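Local coordinates for type III secretion system effector protein ExoU (Pseudomonas fluorescens, PDB 4QMK) that probably acts as a patatin-like phospholipase A2 effector, delivered by type III secretion and directed to the plasma membrane by a domain that binds phosphatidylinositol 4,5-bisphosphate, at residues 182-194 / 266-278. Residues are numbered along the deposited sequence; the frame is centred on the assembly and turned at random.
Sequences QPLEDLIRNESRQ and PDMDIGRAALISG
E185 swings CG anti to the backbone N (chi1 -180°) and runs out straight, bringing its carboxylate across the R272 guanidinium, while R272 doubles back through its middle torsions to meet it. R272 NH2 donates to E185 OE1 (3.1 Å) on that oxygen's syn lone pair, in the guanidinium plane, whereas R272 NE reaches E185 OE2 by a short but weak, bent bond; the two flat groups are turned 69° apart. One turn on, R189 grips D269 side-on: its NE makes a nearly straight bond to OD1 of D269 (3.1 Å), and its NH2 meets OD2 of D269 (2.7 Å) from above the carboxylate plane. The same NH2 also donates to E185 OE2 (3.2 Å), linking both ion pairs into one network. D269 is moreover the N-cap of helix 270-278, its OD2 accepting from the backbone N of R272 (3.1 Å), which probably helps hold the carboxylate in place for R189. Within the patatin-like phospholipase domain, this helix lies between helix 183-201 and strand 242-251 of the central sheet, and S277 OG is hydrogen-bonded to S104 O of the probable nucleophile elbow. G271 lets the helices close up, their axes 8.4 Å apart at 142°. Beside it the packing turns apolar: I188 CD1 abuts A274 CB at 4.0 Å, and L184 CD2 approaches L275 CD1 at 4.3 Å.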
loop_
_atom_site.group_PDB
_atom_site.type_symbol
_atom_site.label_atom_id
_atom_site.label_comp_id
_atom_site.label_asym_id
_atom_site.label_seq_id
_atom_site.Cartn_x
_atom_site.Cartn_y
_atom_site.Cartn_z
ATOM N N GLN A 182 -0.691 -19.113 15.882
ATOM C CA GLN A 182 -1.834 -18.761 15.029
ATOM C C GLN A 182 -2.254 -20.007 14.255
ATOM O O GLN A 182 -2.281 -20.008 13.043
ATOM C CB GLN A 182 -1.427 -17.657 14.067
ATOM C CG GLN A 182 -1.011 -16.362 14.753
ATOM C CD GLN A 182 -2.197 -15.519 15.234
ATOM O OE1 GLN A 182 -3.360 -15.859 14.994
ATOM N NE2 GLN A 182 -1.899 -14.392 15.899
ATOM N N PRO A 183 -2.577 -21.086 14.962
ATOM C CA PRO A 183 -2.876 -22.362 14.316
ATOM C C PRO A 183 -3.702 -22.298 13.030
ATOM O O PRO A 183 -3.330 -22.886 12.010
ATOM C CB PRO A 183 -3.642 -23.126 15.412
ATOM C CG PRO A 183 -3.817 -22.157 16.548
ATOM C CD PRO A 183 -2.693 -21.205 16.419
ATOM N N LEU A 184 -4.806 -21.582 13.088
ATOM C CA LEU A 184 -5.748 -21.547 11.990
ATOM C C LEU A 184 -5.185 -20.859 10.766
ATOM O O LEU A 184 -5.223 -21.371 9.671
ATOM C CB LEU A 184 -7.000 -20.814 12.441
ATOM C CG LEU A 184 -8.199 -20.885 11.475
ATOM C CD1 LEU A 184 -8.727 -22.302 11.368
ATOM C CD2 LEU A 184 -9.295 -19.922 11.936
ATOM N N GLU A 185 -4.657 -19.680 10.972
ATOM C CA GLU A 185 -4.110 -18.898 9.918
ATOM C C GLU A 185 -2.936 -19.600 9.205
ATOM O O GLU A 185 -2.742 -19.449 7.981
ATOM C CB GLU A 185 -3.716 -17.585 10.608
ATOM C CG GLU A 185 -3.095 -16.498 9.795
ATOM C CD GLU A 185 -2.658 -15.305 10.651
ATOM O OE1 GLU A 185 -2.886 -15.330 11.881
ATOM O OE2 GLU A 185 -2.083 -14.327 10.098
ATOM N N ASP A 186 -2.188 -20.405 9.959
ATOM C CA ASP A 186 -1.050 -21.160 9.434
ATOM C C ASP A 186 -1.533 -22.339 8.584
ATOM O O ASP A 186 -1.112 -22.511 7.427
ATOM C CB ASP A 186 -0.203 -21.716 10.574
ATOM C CG ASP A 186 0.397 -20.624 11.469
ATOM O OD1 ASP A 186 0.390 -19.415 11.088
ATOM O OD2 ASP A 186 0.894 -21.010 12.567
ATOM N N LEU A 187 -2.405 -23.159 9.169
ATOM C CA LEU A 187 -3.011 -24.249 8.441
ATOM C C LEU A 187 -3.533 -23.744 7.089
ATOM O O LEU A 187 -3.175 -24.269 6.042
ATOM C CB LEU A 187 -4.150 -24.818 9.241
ATOM C CG LEU A 187 -5.019 -25.753 8.383
ATOM C CD1 LEU A 187 -4.855 -27.199 8.831
ATOM C CD2 LEU A 187 -6.507 -25.397 8.425
ATOM N N ILE A 188 -4.369 -22.712 7.125
ATOM C CA ILE A 188 -4.904 -22.141 5.909
ATOM C C ILE A 188 -3.767 -21.723 4.982
ATOM O O ILE A 188 -3.769 -22.054 3.797
ATOM C CB ILE A 188 -5.817 -20.915 6.191
ATOM C CG1 ILE A 188 -7.034 -21.339 7.006
ATOM C CG2 ILE A 188 -6.348 -20.270 4.904
ATOM C CD1 ILE A 188 -7.969 -20.180 7.328
ATOM N N ARG A 189 -2.803 -20.990 5.512
ATOM C CA ARG A 189 -1.725 -20.487 4.678
ATOM C C ARG A 189 -0.877 -21.594 4.048
ATOM O O ARG A 189 -0.487 -21.475 2.880
ATOM C CB ARG A 189 -0.847 -19.529 5.459
ATOM C CG ARG A 189 0.395 -19.086 4.700
ATOM C CD ARG A 189 1.140 -17.919 5.328
ATOM N NE ARG A 189 0.226 -16.943 5.896
ATOM C CZ ARG A 189 -0.142 -16.921 7.176
ATOM N NH1 ARG A 189 0.363 -17.796 8.059
ATOM N NH2 ARG A 189 -1.006 -15.996 7.578
ATOM N N ASN A 190 -0.606 -22.664 4.798
ATOM C CA ASN A 190 0.159 -23.788 4.254
ATOM C C ASN A 190 -0.629 -24.491 3.163
ATOM O O ASN A 190 -0.112 -24.733 2.063
ATOM C CB ASN A 190 0.556 -24.802 5.340
ATOM C CG ASN A 190 1.514 -24.216 6.363
ATOM O OD1 ASN A 190 2.328 -23.346 6.043
ATOM N ND2 ASN A 190 1.433 -24.700 7.603
ATOM N N GLU A 191 -1.872 -24.810 3.467
ATOM C CA GLU A 191 -2.719 -25.548 2.545
ATOM C C GLU A 191 -2.982 -24.789 1.241
ATOM O O GLU A 191 -2.969 -25.397 0.157
ATOM C CB GLU A 191 -4.014 -25.943 3.235
ATOM C CG GLU A 191 -3.799 -26.897 4.393
ATOM C CD GLU A 191 -3.307 -28.253 3.931
ATOM O OE1 GLU A 191 -3.851 -28.771 2.922
ATOM O OE2 GLU A 191 -2.351 -28.778 4.576
ATOM N N SER A 192 -3.187 -23.474 1.313
ATOM C CA SER A 192 -3.397 -22.685 0.081
ATOM C C SER A 192 -2.121 -22.626 -0.769
ATOM O O SER A 192 -2.164 -22.803 -1.991
ATOM C CB SER A 192 -3.926 -21.284 0.393
ATOM O OG SER A 192 -3.207 -20.670 1.444
ATOM N N ARG A 193 -0.986 -22.412 -0.106
ATOM C CA ARG A 193 0.354 -22.427 -0.763
ATOM C C ARG A 193 0.563 -23.742 -1.539
ATOM O O ARG A 193 0.807 -23.726 -2.763
ATOM C CB ARG A 193 1.480 -22.277 0.283
ATOM C CG ARG A 193 2.786 -21.688 -0.236
ATOM C CD ARG A 193 4.003 -21.892 0.683
ATOM N NE ARG A 193 3.676 -22.035 2.094
ATOM C CZ ARG A 193 3.476 -21.046 2.970
ATOM N NH1 ARG A 193 3.178 -21.354 4.228
ATOM N NH2 ARG A 193 3.565 -19.763 2.624
ATOM N N GLN A 194 0.470 -24.873 -0.823
ATOM C CA GLN A 194 0.696 -26.181 -1.419
ATOM C C GLN A 194 -0.194 -26.339 -2.629
ATOM O O GLN A 194 0.297 -26.517 -3.749
ATOM C CB GLN A 194 0.498 -27.246 -0.355
ATOM C CG GLN A 194 0.079 -28.639 -0.779
ATOM C CD GLN A 194 0.088 -29.584 0.420
ATOM O OE1 GLN A 194 0.006 -29.153 1.583
ATOM N NE2 GLN A 194 0.208 -30.877 0.147
ATOM N N PRO A 266 -5.699 -5.664 -1.681
ATOM C CA PRO A 266 -4.992 -6.507 -2.600
ATOM C C PRO A 266 -3.811 -7.240 -2.002
ATOM O O PRO A 266 -3.635 -8.439 -2.270
ATOM C CB PRO A 266 -4.517 -5.541 -3.676
ATOM C CG PRO A 266 -4.490 -4.198 -3.037
ATOM C CD PRO A 266 -5.643 -4.240 -2.085
ATOM N N ASP A 267 -2.993 -6.548 -1.216
ATOM C CA ASP A 267 -1.775 -7.147 -0.701
ATOM C C ASP A 267 -1.949 -7.852 0.653
ATOM O O ASP A 267 -0.981 -8.158 1.328
ATOM C CB ASP A 267 -0.691 -6.083 -0.612
ATOM C CG ASP A 267 -0.381 -5.429 -1.976
ATOM O OD1 ASP A 267 -0.487 -6.103 -3.051
ATOM O OD2 ASP A 267 -0.011 -4.222 -1.954
ATOM N N MET A 268 -3.168 -8.121 1.055
ATOM C CA MET A 268 -3.353 -8.763 2.330
ATOM C C MET A 268 -3.356 -10.259 2.235
ATOM O O MET A 268 -3.904 -10.814 1.301
ATOM C CB MET A 268 -4.672 -8.371 2.960
ATOM C CG MET A 268 -4.648 -8.727 4.429
ATOM S SD MET A 268 -6.192 -8.436 5.142
ATOM C CE MET A 268 -5.796 -8.537 6.888
ATOM N N ASP A 269 -2.786 -10.889 3.256
ATOM C CA ASP A 269 -2.701 -12.311 3.378
ATOM C C ASP A 269 -4.085 -12.827 3.601
ATOM O O ASP A 269 -4.831 -12.279 4.429
ATOM C CB ASP A 269 -1.830 -12.647 4.592
ATOM C CG ASP A 269 -1.587 -14.121 4.737
ATOM O OD1 ASP A 269 -0.693 -14.651 4.053
ATOM O OD2 ASP A 269 -2.278 -14.762 5.552
ATOM N N ILE A 270 -4.455 -13.875 2.875
ATOM C CA ILE A 270 -5.823 -14.402 2.972
ATOM C C ILE A 270 -6.101 -15.116 4.272
ATOM O O ILE A 270 -7.231 -15.101 4.769
ATOM C CB ILE A 270 -6.213 -15.256 1.761
ATOM C CG1 ILE A 270 -5.407 -16.537 1.664
ATOM C CG2 ILE A 270 -5.963 -14.466 0.470
ATOM C CD1 ILE A 270 -5.789 -17.379 0.452
ATOM N N GLY A 271 -5.070 -15.730 4.842
ATOM C CA GLY A 271 -5.217 -16.463 6.101
ATOM C C GLY A 271 -5.577 -15.530 7.220
ATOM O O GLY A 271 -6.530 -15.764 7.977
ATOM N N ARG A 272 -4.833 -14.445 7.280
ATOM C CA ARG A 272 -5.048 -13.408 8.270
ATOM C C ARG A 272 -6.466 -12.823 8.086
ATOM O O ARG A 272 -7.181 -12.619 9.079
ATOM C CB ARG A 272 -3.916 -12.373 8.139
ATOM C CG ARG A 272 -3.920 -11.158 9.066
ATOM C CD ARG A 272 -4.260 -11.459 10.514
ATOM N NE ARG A 272 -3.247 -12.258 11.181
ATOM C CZ ARG A 272 -2.201 -11.781 11.847
ATOM N NH1 ARG A 272 -1.969 -10.486 11.961
ATOM N NH2 ARG A 272 -1.375 -12.640 12.401
ATOM N N ALA A 273 -6.889 -12.607 6.827
ATOM C CA ALA A 273 -8.207 -12.070 6.521
ATOM C C ALA A 273 -9.294 -12.952 7.060
ATOM O O ALA A 273 -10.327 -12.459 7.547
ATOM C CB ALA A 273 -8.403 -11.974 5.023
ATOM N N ALA A 274 -9.091 -14.257 6.885
ATOM C CA ALA A 274 -10.051 -15.266 7.302
ATOM C C ALA A 274 -10.117 -15.382 8.816
ATOM O O ALA A 274 -11.179 -15.646 9.378
ATOM C CB ALA A 274 -9.666 -16.621 6.716
ATOM N N LEU A 275 -8.982 -15.219 9.479
ATOM C CA LEU A 275 -8.965 -15.269 10.911
ATOM C C LEU A 275 -9.786 -14.101 11.453
ATOM O O LEU A 275 -10.579 -14.269 12.392
ATOM C CB LEU A 275 -7.531 -15.174 11.420
ATOM C CG LEU A 275 -7.337 -15.010 12.935
ATOM C CD1 LEU A 275 -7.628 -16.324 13.656
ATOM C CD2 LEU A 275 -5.890 -14.607 13.187
ATOM N N ILE A 276 -9.545 -12.915 10.877
ATOM C CA ILE A 276 -10.196 -11.676 11.315
ATOM C C ILE A 276 -11.682 -11.860 11.110
ATOM O O ILE A 276 -12.517 -11.574 11.983
ATOM C CB ILE A 276 -9.813 -10.471 10.427
ATOM C CG1 ILE A 276 -8.299 -10.327 10.277
ATOM C CG2 ILE A 276 -10.487 -9.187 10.935
ATOM C CD1 ILE A 276 -7.650 -9.344 11.168
ATOM N N SER A 277 -11.996 -12.358 9.938
ATOM C CA SER A 277 -13.358 -12.535 9.575
ATOM C C SER A 277 -14.076 -13.361 10.582
ATOM O O SER A 277 -15.145 -13.016 11.020
ATOM C CB SER A 277 -13.430 -13.170 8.204
ATOM O OG SER A 277 -14.749 -13.487 7.882
ATOM N N GLY A 278 -13.469 -14.465 10.980
ATOM C CA GLY A 278 -14.106 -15.362 11.908
ATOM C C GLY A 278 -14.218 -14.849 13.333
ATOM O O GLY A 278 -15.051 -15.309 14.074
#